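Local atomic coordinates of StiE protein (Stigmatella aurantiaca, PDB entry 6ECX), a protein that carries, in this part of a multifunctional polyketide synthase, an O-methyltransferase domain that binds S-adenosylmethionine and probably methylates an oxygen of the growing polyketide. Residues Glu272-Tyr275 with Lys276-Gly280; Pro48-Trp52 with Ile53-Phe57. One frame throughout, in Å; residues are numbered along the deposited sequence.

Contact 1 of 2, residues Glu272-Tyr275 with Lys276-Gly280; sequences ENVY and KALRG
The phenolic oxygen of Tyr-275 is gripped by two residues: His-243, its strongest polar partner, through ND1, and Arg-279, one turn on in the same helix, whose NE donates a hydrogen bond of 2.9 Å to Tyr-275 OH with an N-H...O angle of 162°. Tyr-275 OH sits at the edge of the guanidinium, close to its plane, and NH2 of Arg-279 adds a weak second bond to the same OH at 3.3 Å. The ring stands nearly upright against the guanidinium, with 81° between the planes. The first torsion of the arginine (chi1 -73°) sets Arg-279 CG over one face of the tyrosine a turn earlier, 3.9 Å from the centroid of the Tyr-275 ring in a CH-pi contact, and a bend at chi2 then brings NE back to the hydroxyl. This is an i to i+4 pairing on helix 263-280, and the backbone carries the same spacing, with Arg-279 N donating to Tyr-275 O at 2.9 Å. The turn also has an apolar side. There CG1 of Val-274 meets CD1 of Leu-278 at 3.6 Å, the two side chains pointing the same way. Leu-278 packs on Ser-235 and Val-238 of helix 235-242, while Val-274 touches Phe-15 of helix 11-19. The guanidinium has a further bond, from NH2 of Arg-279 to OD1 of Asn-240, which ties this tyrosine-arginine pair to helix 235-242.

Contact 2 of 2, residues Pro48-Trp52 with Ile53-Phe57; sequences PGFSW and IRTVF
Ser-51 turns its OG away from its own backbone N (chi1 167°), and Trp-52 swings CG the same way (chi1 180°); the first torsion carries the hydroxyl to the opening turn of the helix, the second lays the indole beneath Val-56. Ser-51 OG accepts from Arg-54 N at 3.0 Å with an N-H...O angle of 159°, and is also bonded to Gln-250 OE1, so that the capping group is itself held by helix 247-255. The aliphatic start of Arg-54 lies against the same hydroxyl. Ser-51 O serves two donors of Thr-55, the amide N at 3.0 Å and OG1 at 3.1 Å. They approach from opposite faces of the carbonyl plane, OG1 standing well above it. Phe-50 crosses Thr-55 at about a right angle, its CE1 3.6 Å from Thr-55 OG1. On the indole of Trp-52, Val-56 CG2 sits over one face, 3.6 Å from the centroid of the five-membered ring in a CH-pi contact, with CE2 its nearest ring atom. Ile-53 CD1 comes to the far, six-membered part of the indole, 4.1 Å from Trp-52 CZ3. Trp-40 meets the indole edge-to-face, and Leu-69 of helix 64-80 packs against both Trp-52 and Val-56. Taken with the bond to Arg-54 N, the place of Ser-51 just ahead of helix 52-57 is that of a serine N-cap.

In the fold
Both contacts are local and lie near the periphery of the domain, but contact 2 is the more buried: four of its seven touching residues are buried and one exposed, against three and three of eight in contact 1. Contact 1 belongs to the C-terminal part of a long helix that leads toward strand 283-292 in the central sheet of the Rossmann-like methyltransferase fold; contact 2 opens a short one, 52-57. Their centres are about 17 Å apart, but both pack against helix 235-242. In contact 1 the main polar link joins two side chains, whereas in contact 2 side-chain and backbone groups meet at the helix start. Contact 2 lies nearer S-adenosylmethionine: the Trp-52 side chain is about 10 Å from it, that of Val-274 about 12 Å.

Contact 1 of 2, residues Glu272-Tyr275 with Lys276-Gly280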
loop_
_atom_site.group_PDB
_atom_site.type_symbol
_atom_site.label_atom_id
_atom_site.label_comp_id
_atom_site.label_asym_id
_atom_site.label_seq_id
_atom_site.Cartn_x
_atom_site.Cartn_y
_atom_site.Cartn_z
ATOM N N GLU A 272 -3.842 -11.770 -12.520
ATOM C CA GLU A 272 -3.585 -13.206 -12.482
ATOM C C GLU A 272 -2.093 -13.512 -12.611
ATOM O O GLU A 272 -1.611 -14.489 -12.026
ATOM C CB GLU A 272 -4.388 -13.930 -13.572
ATOM C CG GLU A 272 -3.833 -13.791 -14.983
ATOM C CD GLU A 272 -4.739 -14.387 -16.048
ATOM O OE1 GLU A 272 -5.571 -15.260 -15.719
ATOM O OE2 GLU A 272 -4.618 -13.979 -17.224
ATOM N N ASN A 273 -1.344 -12.693 -13.360
ATOM C CA ASN A 273 0.103 -12.875 -13.420
ATOM C C ASN A 273 0.751 -12.571 -12.076
ATOM O O ASN A 273 1.800 -13.135 -11.745
ATOM C CB ASN A 273 0.704 -11.991 -14.507
ATOM C CG ASN A 273 0.190 -12.338 -15.881
ATOM O OD1 ASN A 273 -0.073 -13.502 -16.181
ATOM N ND2 ASN A 273 0.031 -11.326 -16.726
ATOM N N VAL A 274 0.144 -11.683 -11.292
ATOM C CA VAL A 274 0.633 -11.448 -9.943
ATOM C C VAL A 274 0.361 -12.663 -9.061
ATOM O O VAL A 274 1.173 -13.010 -8.195
ATOM C CB VAL A 274 0.015 -10.152 -9.385
ATOM C CG1 VAL A 274 0.237 -10.030 -7.883
ATOM C CG2 VAL A 274 0.621 -8.940 -10.090
ATOM N N TYR A 275 -0.762 -13.356 -9.289
ATOM C CA TYR A 275 -1.060 -14.563 -8.518
ATOM C C TYR A 275 0.031 -15.614 -8.693
ATOM O O TYR A 275 0.571 -16.136 -7.711
ATOM C CB TYR A 275 -2.421 -15.147 -8.918
ATOM C CG TYR A 275 -2.735 -16.439 -8.187
ATOM C CD1 TYR A 275 -3.320 -16.416 -6.923
ATOM C CD2 TYR A 275 -2.413 -17.676 -8.739
ATOM C CE1 TYR A 275 -3.592 -17.585 -6.236
ATOM C CE2 TYR A 275 -2.675 -18.855 -8.058
ATOM C CZ TYR A 275 -3.267 -18.800 -6.810
ATOM O OH TYR A 275 -3.536 -19.962 -6.127
ATOM N N LYS A 276 0.350 -15.953 -9.946
ATOM C CA LYS A 276 1.424 -16.904 -10.219
ATOM C C LYS A 276 2.743 -16.438 -9.611
ATOM O O LYS A 276 3.446 -17.207 -8.941
ATOM C CB LYS A 276 1.570 -17.096 -11.729
ATOM C CG LYS A 276 2.350 -18.334 -12.118
ATOM C CD LYS A 276 2.119 -18.683 -13.582
ATOM C CE LYS A 276 2.245 -20.178 -13.817
ATOM N NZ LYS A 276 1.957 -20.567 -15.231
ATOM N N ALA A 277 3.090 -15.172 -9.834
ATOM C CA ALA A 277 4.358 -14.660 -9.333
ATOM C C ALA A 277 4.429 -14.759 -7.813
ATOM O O ALA A 277 5.482 -15.078 -7.252
ATOM C CB ALA A 277 4.550 -13.219 -9.804
ATOM N N LEU A 278 3.309 -14.507 -7.132
ATOM C CA LEU A 278 3.283 -14.608 -5.677
ATOM C C LEU A 278 3.398 -16.060 -5.222
ATOM O O LEU A 278 4.193 -16.375 -4.324
ATOM C CB LEU A 278 2.005 -13.965 -5.137
ATOM C CG LEU A 278 1.940 -12.433 -5.184
ATOM C CD1 LEU A 278 0.536 -11.954 -4.859
ATOM C CD2 LEU A 278 2.951 -11.817 -4.216
ATOM N N ARG A 279 2.611 -16.960 -5.833
ATOM C CA ARG A 279 2.704 -18.381 -5.507
ATOM C C ARG A 279 4.101 -18.916 -5.783
ATOM O O ARG A 279 4.641 -19.704 -4.997
ATOM C CB ARG A 279 1.676 -19.190 -6.305
ATOM C CG ARG A 279 0.229 -19.052 -5.860
ATOM C CD ARG A 279 -0.015 -19.541 -4.428
ATOM N NE ARG A 279 -1.447 -19.606 -4.153
ATOM C CZ ARG A 279 -2.023 -19.328 -2.986
ATOM N NH1 ARG A 279 -1.292 -18.941 -1.942
ATOM N NH2 ARG A 279 -3.346 -19.419 -2.874
ATOM N N GLY A 280 4.696 -18.505 -6.900
ATOM C CA GLY A 280 6.011 -18.956 -7.283
ATOM C C GLY A 280 7.162 -18.335 -6.540
ATOM O O GLY A 280 8.299 -18.781 -6.719
#

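Contact 2 of 2, residues Pro48-Trp52 with Ile53-Phe57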
loop_
_atom_site.group_PDB
_atom_site.type_symbol
_atom_site.label_atom_id
_atom_site.label_comp_id
_atom_site.label_asym_id
_atom_site.label_seq_id
_atom_site.Cartn_x
_atom_site.Cartn_y
_atom_site.Cartn_z
ATOM N N PRO A 48 -13.208 -21.680 0.286
ATOM C CA PRO A 48 -13.785 -22.208 -0.953
ATOM C C PRO A 48 -15.018 -21.424 -1.364
ATOM O O PRO A 48 -15.828 -21.019 -0.527
ATOM C CB PRO A 48 -14.126 -23.658 -0.593
ATOM C CG PRO A 48 -13.196 -23.989 0.528
ATOM C CD PRO A 48 -13.064 -22.721 1.317
ATOM N N GLY A 49 -15.129 -21.173 -2.666
ATOM C CA GLY A 49 -16.251 -20.445 -3.202
ATOM C C GLY A 49 -16.151 -18.936 -3.140
ATOM O O GLY A 49 -16.966 -18.259 -3.775
ATOM N N PHE A 50 -15.208 -18.368 -2.389
ATOM C CA PHE A 50 -15.047 -16.921 -2.448
ATOM C C PHE A 50 -14.413 -16.531 -3.772
ATOM O O PHE A 50 -13.464 -17.164 -4.242
ATOM C CB PHE A 50 -14.198 -16.385 -1.303
ATOM C CG PHE A 50 -13.814 -14.934 -1.476
ATOM C CD1 PHE A 50 -14.682 -13.923 -1.106
ATOM C CD2 PHE A 50 -12.596 -14.583 -2.041
ATOM C CE1 PHE A 50 -14.334 -12.590 -1.278
ATOM C CE2 PHE A 50 -12.247 -13.257 -2.217
ATOM C CZ PHE A 50 -13.117 -12.260 -1.835
ATOM N N SER A 51 -14.944 -15.474 -4.371
ATOM C CA SER A 51 -14.485 -14.985 -5.664
ATOM C C SER A 51 -14.198 -13.498 -5.508
ATOM O O SER A 51 -15.124 -12.683 -5.447
ATOM C CB SER A 51 -15.521 -15.238 -6.749
ATOM O OG SER A 51 -15.184 -14.509 -7.907
ATOM N N TRP A 52 -12.914 -13.157 -5.415
ATOM C CA TRP A 52 -12.526 -11.753 -5.391
ATOM C C TRP A 52 -13.031 -11.028 -6.635
ATOM O O TRP A 52 -13.478 -9.876 -6.558
ATOM C CB TRP A 52 -11.007 -11.650 -5.271
ATOM C CG TRP A 52 -10.510 -10.258 -5.244
ATOM C CD1 TRP A 52 -10.451 -9.430 -4.161
ATOM C CD2 TRP A 52 -9.996 -9.512 -6.353
ATOM N NE1 TRP A 52 -9.933 -8.210 -4.528
ATOM C CE2 TRP A 52 -9.647 -8.234 -5.869
ATOM C CE3 TRP A 52 -9.807 -9.796 -7.710
ATOM C CZ2 TRP A 52 -9.111 -7.241 -6.693
ATOM C CZ3 TRP A 52 -9.277 -8.809 -8.530
ATOM C CH2 TRP A 52 -8.933 -7.547 -8.016
ATOM N N ILE A 53 -13.006 -11.701 -7.785
ATOM C CA ILE A 53 -13.392 -11.041 -9.026
ATOM C C ILE A 53 -14.885 -10.715 -9.017
ATOM O O ILE A 53 -15.290 -9.619 -9.414
ATOM C CB ILE A 53 -12.970 -11.897 -10.242
ATOM C CG1 ILE A 53 -12.950 -11.057 -11.519
ATOM C CG2 ILE A 53 -13.839 -13.139 -10.421
ATOM C CD1 ILE A 53 -11.785 -10.092 -11.545
ATOM N N ARG A 54 -15.722 -11.633 -8.523
ATOM C CA ARG A 54 -17.157 -11.361 -8.491
ATOM C C ARG A 54 -17.489 -10.312 -7.435
ATOM O O ARG A 54 -18.345 -9.447 -7.657
ATOM C CB ARG A 54 -17.948 -12.652 -8.239
ATOM C CG ARG A 54 -17.861 -13.671 -9.361
ATOM C CD ARG A 54 -18.694 -14.925 -9.096
ATOM N NE ARG A 54 -19.017 -15.596 -10.357
ATOM C CZ ARG A 54 -19.543 -16.814 -10.470
ATOM N NH1 ARG A 54 -19.811 -17.541 -9.395
ATOM N NH2 ARG A 54 -19.788 -17.315 -11.671
ATOM N N THR A 55 -16.811 -10.364 -6.288
ATOM C CA THR A 55 -17.090 -9.409 -5.221
ATOM C C THR A 55 -16.777 -7.982 -5.656
ATOM O O THR A 55 -17.544 -7.054 -5.369
ATOM C CB THR A 55 -16.290 -9.773 -3.968
ATOM O OG1 THR A 55 -16.766 -11.019 -3.446
ATOM C CG2 THR A 55 -16.439 -8.696 -2.911
ATOM N N VAL A 56 -15.665 -7.789 -6.368
ATOM C CA VAL A 56 -15.231 -6.447 -6.735
ATOM C C VAL A 56 -16.123 -5.818 -7.803
ATOM O O VAL A 56 -16.195 -4.587 -7.896
ATOM C CB VAL A 56 -13.749 -6.504 -7.165
ATOM C CG1 VAL A 56 -13.269 -5.173 -7.718
ATOM C CG2 VAL A 56 -12.896 -6.894 -5.982
ATOM N N PHE A 57 -16.851 -6.618 -8.583
ATOM C CA PHE A 57 -17.620 -6.092 -9.707
ATOM C C PHE A 57 -19.118 -6.011 -9.458
ATOM O O PHE A 57 -19.740 -5.015 -9.831
ATOM C CB PHE A 57 -17.362 -6.931 -10.955
ATOM C CG PHE A 57 -16.044 -6.648 -11.596
ATOM C CD1 PHE A 57 -15.967 -5.839 -12.714
ATOM C CD2 PHE A 57 -14.876 -7.168 -11.066
ATOM C CE1 PHE A 57 -14.753 -5.570 -13.303
ATOM C CE2 PHE A 57 -13.660 -6.904 -11.651
ATOM C CZ PHE A 57 -13.601 -6.103 -12.774
#